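Local structure of sulfatase (Bacteroides fragilis CAG:558, 6USS) at residues S94-V106 and Y396-I408. The protein probably hydrolyses aryl sulfate esters as a calcium-dependent sulfatase of the alkaline phosphatase superfamily. The protein carries 1 engineered substitution. Sequence-based numbering, arbitrary orientation.
Sequences SLITGTNAARHRV and YKTVQPIDGISFI
Asp403 OD2 is gripped by two donors from 94-106. Arg103 NE meets Asp403 OD2 on its syn lone pair at 2.6 Å. The backbone N of Asn100 reaches Asp403 OD2 from the anti side at 3.0 Å, tilted somewhat from the carboxylate plane. Asp403 OD1 receives Arg103 NH2 at 2.6 Å, also through its syn lone pair. This is a side-on, two-nitrogen salt bridge, with guanidinium and carboxylate planes only 13° apart; together with the Asn100 bond it fixes the rotation of the carboxylate. Arg103 leaves its backbone with CG anti to N, and a bend at chi3 turns NE and NH2 onto the acid. Pro401 CG lies over one guanidinium face, offset toward the rim, 3.8 Å from Arg103 NH1. Asn100 is the N-cap of helix 101-104, its OD1 accepting from Ala102 N, and its ND2 is held by Tyr424 O.

Beyond the helix end, Gly98, with positive phi, offers its O to Gly404 N at 3.1 Å; Asp403 N adds a weak, strongly bent bond. Gln400 NE2 reaches Thr97 O at 2.9 Å, almost straight at 168°.

This structural packing, away from the calcium site, ties the turn between helices 88-97, which starts at the engineered calcium ligand Cys88, and 101-104 to the loop before helix 408-412. Phe144 of strand 143-145 touches Thr99, Arg103 and Gln400; Tyr493 of helix 480-496 packs on Asn100 and Asp403.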
ATOM      1  N   SER A  94       4.289  -8.210 -18.173  1.00 16.31           N
ATOM      2  CA  SER A  94       3.373  -7.836 -19.238  1.00 16.49           C
ATOM      3  C   SER A  94       1.947  -7.690 -18.719  1.00 21.66           C
ATOM      4  O   SER A  94       1.220  -6.776 -19.133  1.00 17.72           O
ATOM      5  CB  SER A  94       3.440  -8.869 -20.363  1.00 18.64           C
ATOM      6  OG  SER A  94       4.675  -8.769 -21.072  1.00 16.88           O
ATOM      7  N   LEU A  95       1.524  -8.596 -17.827  1.00 17.39           N
ATOM      8  CA  LEU A  95       0.200  -8.512 -17.225  1.00 12.71           C
ATOM      9  C   LEU A  95       0.018  -7.196 -16.487  1.00 22.11           C
ATOM     10  O   LEU A  95      -0.980  -6.487 -16.678  1.00 17.89           O
ATOM     11  CB  LEU A  95      -0.005  -9.672 -16.254  1.00 16.85           C
ATOM     12  CG  LEU A  95      -1.139  -9.445 -15.248  1.00 14.07           C
ATOM     13  CD1 LEU A  95      -2.493  -9.652 -15.904  1.00 10.54           C
ATOM     14  CD2 LEU A  95      -0.973 -10.339 -14.040  1.00 12.29           C
ATOM     15  N   ILE A  96       0.992  -6.857 -15.637  1.00 19.08           N
ATOM     16  CA  ILE A  96       0.879  -5.706 -14.750  1.00 19.83           C
ATOM     17  C   ILE A  96       1.111  -4.377 -15.480  1.00 24.33           C
ATOM     18  O   ILE A  96       0.663  -3.325 -14.995  1.00 20.82           O
ATOM     19  CB  ILE A  96       1.851  -5.914 -13.572  1.00 16.35           C
ATOM     20  CG1 ILE A  96       1.263  -5.321 -12.288  1.00 18.69           C
ATOM     21  CG2 ILE A  96       3.219  -5.331 -13.881  1.00 14.73           C
ATOM     22  CD1 ILE A  96       0.051  -6.077 -11.758  1.00 10.38           C
ATOM     23  N   THR A  97       1.762  -4.398 -16.647  1.00 18.14           N
ATOM     24  CA  THR A  97       2.063  -3.181 -17.377  1.00 17.31           C
ATOM     25  C   THR A  97       1.360  -3.078 -18.720  1.00 18.68           C
ATOM     26  O   THR A  97       1.469  -2.035 -19.366  1.00 23.36           O
ATOM     27  CB  THR A  97       3.579  -3.049 -17.638  1.00 23.56           C
ATOM     28  OG1 THR A  97       4.000  -4.066 -18.565  1.00 19.76           O
ATOM     29  CG2 THR A  97       4.403  -3.142 -16.344  1.00 16.06           C
ATOM     30  N   GLY A  98       0.685  -4.130 -19.183  1.00 20.85           N
ATOM     31  CA  GLY A  98       0.025  -4.059 -20.479  1.00 18.60           C
ATOM     32  C   GLY A  98       0.959  -3.937 -21.656  1.00 17.40           C
ATOM     33  O   GLY A  98       0.528  -3.557 -22.748  1.00 19.53           O
ATOM     34  N   THR A  99       2.223  -4.281 -21.455  1.00 16.65           N
ATOM     35  CA  THR A  99       3.306  -4.111 -22.408  1.00 17.60           C
ATOM     36  C   THR A  99       3.733  -5.487 -22.894  1.00 18.72           C
ATOM     37  O   THR A  99       3.766  -6.440 -22.108  1.00 20.23           O
ATOM     38  CB  THR A  99       4.473  -3.363 -21.726  1.00 21.65           C
ATOM     39  OG1 THR A  99       4.213  -1.946 -21.716  1.00 18.08           O
ATOM     40  CG2 THR A  99       5.772  -3.607 -22.404  1.00 22.55           C
ATOM     41  N   ASN A 100       4.016  -5.604 -24.193  1.00 17.68           N
ATOM     42  CA  ASN A 100       4.638  -6.821 -24.709  1.00 18.65           C
ATOM     43  C   ASN A 100       6.058  -6.970 -24.150  1.00 20.63           C
ATOM     44  O   ASN A 100       6.767  -5.980 -23.936  1.00 17.81           O
ATOM     45  CB  ASN A 100       4.676  -6.799 -26.240  1.00 15.66           C
ATOM     46  CG  ASN A 100       5.398  -8.018 -26.827  1.00 19.20           C
ATOM     47  OD1 ASN A 100       6.569  -7.935 -27.190  1.00 20.65           O
ATOM     48  ND2 ASN A 100       4.705  -9.148 -26.909  1.00 16.43           N
ATOM     49  N   ALA A 101       6.480  -8.219 -23.928  1.00 17.20           N
ATOM     50  CA  ALA A 101       7.752  -8.457 -23.243  1.00 16.17           C
ATOM     51  C   ALA A 101       8.934  -7.829 -23.986  1.00 18.68           C
ATOM     52  O   ALA A 101       9.895  -7.359 -23.364  1.00 18.24           O
ATOM     53  CB  ALA A 101       7.965  -9.963 -23.055  1.00 16.49           C
ATOM     54  N   ALA A 102       8.884  -7.803 -25.319  1.00 17.80           N
ATOM     55  CA  ALA A 102       9.999  -7.244 -26.071  1.00 23.35           C
ATOM     56  C   ALA A 102      10.230  -5.795 -25.684  1.00 21.79           C
ATOM     57  O   ALA A 102      11.376  -5.349 -25.595  1.00 20.69           O
ATOM     58  CB  ALA A 102       9.753  -7.368 -27.578  1.00 21.68           C
ATOM     59  N   ARG A 103       9.148  -5.062 -25.404  1.00 21.01           N
ATOM     60  CA  ARG A 103       9.263  -3.657 -25.046  1.00 18.43           C
ATOM     61  C   ARG A 103       9.728  -3.461 -23.603  1.00 23.91           C
ATOM     62  O   ARG A 103      10.559  -2.582 -23.339  1.00 24.05           O
ATOM     63  CB  ARG A 103       7.930  -2.950 -25.275  1.00 21.35           C
ATOM     64  CG  ARG A 103       7.963  -1.484 -24.920  1.00 19.05           C
ATOM     65  CD  ARG A 103       6.571  -0.932 -24.726  1.00 19.06           C
ATOM     66  NE  ARG A 103       5.713  -1.130 -25.890  1.00 21.92           N
ATOM     67  CZ  ARG A 103       5.814  -0.421 -27.010  1.00 20.94           C
ATOM     68  NH1 ARG A 103       6.744   0.516 -27.114  1.00 16.71           N
ATOM     69  NH2 ARG A 103       4.993  -0.649 -28.026  1.00 14.12           N
ATOM     70  N   HIS A 104       9.216  -4.236 -22.641  1.00 17.35           N
ATOM     71  CA  HIS A 104       9.630  -3.912 -21.282  1.00 20.49           C
ATOM     72  C   HIS A 104      10.957  -4.554 -20.888  1.00 20.25           C
ATOM     73  O   HIS A 104      11.524  -4.170 -19.859  1.00 18.51           O
ATOM     74  CB  HIS A 104       8.528  -4.253 -20.257  1.00 19.04           C
ATOM     75  CG  HIS A 104       8.150  -5.702 -20.192  1.00 20.14           C
ATOM     76  ND1 HIS A 104       9.047  -6.703 -19.871  1.00 18.14           N
ATOM     77  CD2 HIS A 104       6.953  -6.311 -20.368  1.00 17.29           C
ATOM     78  CE1 HIS A 104       8.418  -7.865 -19.864  1.00 19.64           C
ATOM     79  NE2 HIS A 104       7.145  -7.656 -20.164  1.00 16.81           N
ATOM     80  N   ARG A 105      11.471  -5.493 -21.678  1.00 17.74           N
ATOM     81  CA  ARG A 105      12.819  -6.042 -21.536  1.00 18.89           C
ATOM     82  C   ARG A 105      13.050  -6.801 -20.236  1.00 18.75           C
ATOM     83  O   ARG A 105      14.204  -7.105 -19.909  1.00 16.91           O
ATOM     84  CB  ARG A 105      13.886  -4.954 -21.661  1.00 16.51           C
ATOM     85  CG  ARG A 105      13.831  -4.222 -22.975  1.00 22.61           C
ATOM     86  CD  ARG A 105      14.555  -2.914 -22.871  1.00 21.59           C
ATOM     87  NE  ARG A 105      14.959  -2.398 -24.171  1.00 19.12           N
ATOM     88  CZ  ARG A 105      15.778  -1.362 -24.323  1.00 21.38           C
ATOM     89  NH1 ARG A 105      16.274  -0.757 -23.256  1.00 20.64           N
ATOM     90  NH2 ARG A 105      16.107  -0.929 -25.534  1.00 25.26           N
ATOM     91  N   VAL A 106      12.004  -7.110 -19.477  1.00 15.06           N
ATOM     92  CA  VAL A 106      12.149  -8.068 -18.388  1.00 17.92           C
ATOM     93  C   VAL A 106      11.897  -9.443 -18.992  1.00 16.23           C
ATOM     94  O   VAL A 106      10.827 -10.026 -18.795  1.00 19.45           O
ATOM     95  CB  VAL A 106      11.179  -7.768 -17.226  1.00 19.63           C
ATOM     96  CG1 VAL A 106      11.651  -8.420 -15.968  1.00 16.19           C
ATOM     97  CG2 VAL A 106      11.036  -6.278 -17.011  1.00 17.02           C
ATOM     98  N   TYR A 396      -8.384   6.356 -19.038  1.00 21.88           N
ATOM     99  CA  TYR A 396      -7.183   6.345 -18.215  1.00 20.72           C
ATOM    100  C   TYR A 396      -5.990   6.735 -19.072  1.00 22.99           C
ATOM    101  O   TYR A 396      -6.033   6.660 -20.305  1.00 18.85           O
ATOM    102  CB  TYR A 396      -6.945   4.974 -17.564  1.00 17.49           C
ATOM    103  CG  TYR A 396      -6.930   3.788 -18.513  1.00 20.52           C
ATOM    104  CD1 TYR A 396      -8.114   3.120 -18.820  1.00 21.14           C
ATOM    105  CD2 TYR A 396      -5.744   3.308 -19.064  1.00 18.26           C
ATOM    106  CE1 TYR A 396      -8.129   2.037 -19.655  1.00 17.89           C
ATOM    107  CE2 TYR A 396      -5.750   2.203 -19.912  1.00 18.52           C
ATOM    108  CZ  TYR A 396      -6.958   1.575 -20.198  1.00 21.09           C
ATOM    109  OH  TYR A 396      -7.030   0.484 -21.022  1.00 18.23           O
ATOM    110  N   LYS A 397      -4.924   7.153 -18.387  1.00 23.08           N
ATOM    111  CA  LYS A 397      -3.643   7.488 -18.981  1.00 22.30           C
ATOM    112  C   LYS A 397      -2.548   6.638 -18.346  1.00 26.00           C
ATOM    113  O   LYS A 397      -2.634   6.257 -17.175  1.00 25.07           O
ATOM    114  CB  LYS A 397      -3.301   8.958 -18.769  1.00 25.27           C
ATOM    115  CG  LYS A 397      -4.423   9.929 -19.060  1.00 31.86           C
ATOM    116  CD  LYS A 397      -3.910  11.025 -19.984  1.00 44.80           C
ATOM    117  CE  LYS A 397      -5.002  11.597 -20.859  1.00 52.71           C
ATOM    118  NZ  LYS A 397      -4.448  12.204 -22.098  1.00 42.38           N
ATOM    119  N   THR A 398      -1.497   6.374 -19.119  1.00 20.19           N
ATOM    120  CA  THR A 398      -0.386   5.547 -18.679  1.00 17.49           C
ATOM    121  C   THR A 398       0.916   6.202 -19.119  1.00 21.07           C
ATOM    122  O   THR A 398       0.955   6.871 -20.152  1.00 19.18           O
ATOM    123  CB  THR A 398      -0.498   4.138 -19.280  1.00 21.62           C
ATOM    124  OG1 THR A 398      -0.766   4.255 -20.683  1.00 23.68           O
ATOM    125  CG2 THR A 398      -1.648   3.359 -18.650  1.00 24.35           C
ATOM    126  N   VAL A 399       1.990   6.007 -18.340  1.00 21.66           N
ATOM    127  CA  VAL A 399       3.287   6.525 -18.784  1.00 18.19           C
ATOM    128  C   VAL A 399       3.816   5.730 -19.968  1.00 18.47           C
ATOM    129  O   VAL A 399       4.538   6.274 -20.809  1.00 24.42           O
ATOM    130  CB  VAL A 399       4.327   6.549 -17.641  1.00 25.46           C
ATOM    131  CG1 VAL A 399       3.880   7.485 -16.503  1.00 13.62           C
ATOM    132  CG2 VAL A 399       4.626   5.138 -17.120  1.00 19.47           C
ATOM    133  N   GLN A 400       3.482   4.445 -20.056  1.00 16.21           N
ATOM    134  CA  GLN A 400       4.006   3.560 -21.083  1.00 16.53           C
ATOM    135  C   GLN A 400       2.928   3.244 -22.112  1.00 18.25           C
ATOM    136  O   GLN A 400       1.734   3.254 -21.782  1.00 17.86           O
ATOM    137  CB  GLN A 400       4.505   2.241 -20.473  1.00 18.13           C
ATOM    138  CG  GLN A 400       3.394   1.236 -20.129  1.00 17.66           C
ATOM    139  CD  GLN A 400       2.534   1.660 -18.926  1.00 18.93           C
ATOM    140  OE1 GLN A 400       2.645   2.783 -18.420  1.00 17.29           O
ATOM    141  NE2 GLN A 400       1.688   0.750 -18.459  1.00 14.18           N
ATOM    142  N   PRO A 401       3.309   2.940 -23.356  1.00 17.75           N
ATOM    143  CA  PRO A 401       2.316   2.477 -24.338  1.00 19.57           C
ATOM    144  C   PRO A 401       1.703   1.157 -23.906  1.00 19.86           C
ATOM    145  O   PRO A 401       2.337   0.356 -23.220  1.00 19.24           O
ATOM    146  CB  PRO A 401       3.130   2.298 -25.627  1.00 13.98           C
ATOM    147  CG  PRO A 401       4.439   2.944 -25.374  1.00 15.14           C
ATOM    148  CD  PRO A 401       4.675   2.876 -23.893  1.00 14.27           C
ATOM    149  N   ILE A 402       0.456   0.932 -24.316  1.00 20.49           N
ATOM    150  CA  ILE A 402      -0.257  -0.298 -23.985  1.00 24.00           C
ATOM    151  C   ILE A 402      -0.309  -1.173 -25.229  1.00 22.71           C
ATOM    152  O   ILE A 402      -1.045  -0.875 -26.178  1.00 23.67           O
ATOM    153  CB  ILE A 402      -1.661  -0.020 -23.445  1.00 22.80           C
ATOM    154  CG1 ILE A 402      -1.571   0.937 -22.262  1.00 22.94           C
ATOM    155  CG2 ILE A 402      -2.321  -1.320 -23.010  1.00 21.01           C
ATOM    156  CD1 ILE A 402      -0.905   0.326 -21.072  1.00 19.71           C
ATOM    157  N   ASP A 403       0.454  -2.269 -25.219  1.00 23.13           N
ATOM    158  CA  ASP A 403       0.459  -3.210 -26.335  1.00 18.29           C
ATOM    159  C   ASP A 403      -0.702  -4.205 -26.287  1.00 16.07           C
ATOM    160  O   ASP A 403      -1.134  -4.683 -27.335  1.00 16.47           O
ATOM    161  CB  ASP A 403       1.803  -3.936 -26.365  1.00 17.23           C
ATOM    162  CG  ASP A 403       2.982  -2.961 -26.470  1.00 24.32           C
ATOM    163  OD1 ASP A 403       3.005  -2.151 -27.419  1.00 23.71           O
ATOM    164  OD2 ASP A 403       3.877  -2.977 -25.605  1.00 25.33           O
ATOM    165  N   GLY A 404      -1.230  -4.515 -25.104  1.00 20.30           N
ATOM    166  CA  GLY A 404      -2.357  -5.430 -25.027  1.00 17.87           C
ATOM    167  C   GLY A 404      -3.564  -4.915 -25.792  1.00 21.12           C
ATOM    168  O   GLY A 404      -3.761  -3.708 -25.959  1.00 17.95           O
ATOM    169  N   ILE A 405      -4.366  -5.852 -26.293  1.00 20.33           N
ATOM    170  CA  ILE A 405      -5.612  -5.557 -26.994  1.00 20.88           C
ATOM    171  C   ILE A 405      -6.744  -6.230 -26.229  1.00 19.36           C
ATOM    172  O   ILE A 405      -6.690  -7.440 -25.980  1.00 19.41           O
ATOM    173  CB  ILE A 405      -5.588  -6.054 -28.454  1.00 20.97           C
ATOM    174  CG1 ILE A 405      -4.405  -5.474 -29.228  1.00 21.97           C
ATOM    175  CG2 ILE A 405      -6.871  -5.669 -29.145  1.00 18.83           C
ATOM    176  CD1 ILE A 405      -4.474  -3.961 -29.389  1.00 24.70           C
ATOM    177  N   SER A 406      -7.757  -5.456 -25.862  1.00 17.96           N
ATOM    178  CA  SER A 406      -8.875  -6.006 -25.105  1.00 19.04           C
ATOM    179  C   SER A 406      -9.474  -7.223 -25.805  1.00 22.18           C
ATOM    180  O   SER A 406      -9.667  -7.219 -27.025  1.00 24.99           O
ATOM    181  CB  SER A 406      -9.942  -4.945 -24.905  1.00 14.37           C
ATOM    182  OG  SER A 406     -10.951  -5.460 -24.078  1.00 19.81           O
ATOM    183  N   PHE A 407      -9.720  -8.289 -25.040  1.00 14.80           N
ATOM    184  CA  PHE A 407     -10.424  -9.446 -25.561  1.00 13.69           C
ATOM    185  C   PHE A 407     -11.874  -9.476 -25.105  1.00 20.20           C
ATOM    186  O   PHE A 407     -12.544 -10.500 -25.263  1.00 19.32           O
ATOM    187  CB  PHE A 407      -9.713 -10.757 -25.189  1.00 17.40           C
ATOM    188  CG  PHE A 407      -9.332 -10.898 -23.722  1.00 18.64           C
ATOM    189  CD1 PHE A 407     -10.292 -11.185 -22.754  1.00 16.64           C
ATOM    190  CD2 PHE A 407      -8.000 -10.811 -23.324  1.00 16.64           C
ATOM    191  CE1 PHE A 407      -9.945 -11.330 -21.401  1.00 12.92           C
ATOM    192  CE2 PHE A 407      -7.640 -10.961 -21.968  1.00 18.95           C
ATOM    193  CZ  PHE A 407      -8.619 -11.223 -21.006  1.00 13.79           C
ATOM    194  N   ILE A 408     -12.374  -8.372 -24.553  1.00 17.61           N
ATOM    195  CA  ILE A 408     -13.786  -8.255 -24.193  1.00 20.02           C
ATOM    196  C   ILE A 408     -14.652  -8.555 -25.419  1.00 19.91           C
ATOM    197  O   ILE A 408     -15.721  -9.174 -25.270  1.00 19.86           O
ATOM    198  CB  ILE A 408     -14.101  -6.868 -23.594  1.00 22.54           C
ATOM    199  CG1 ILE A 408     -13.772  -6.803 -22.103  1.00 17.34           C
ATOM    200  CG2 ILE A 408     -15.581  -6.562 -23.672  1.00 18.02           C
ATOM    201  CD1 ILE A 408     -12.483  -7.442 -21.704  1.00 23.26           C
TER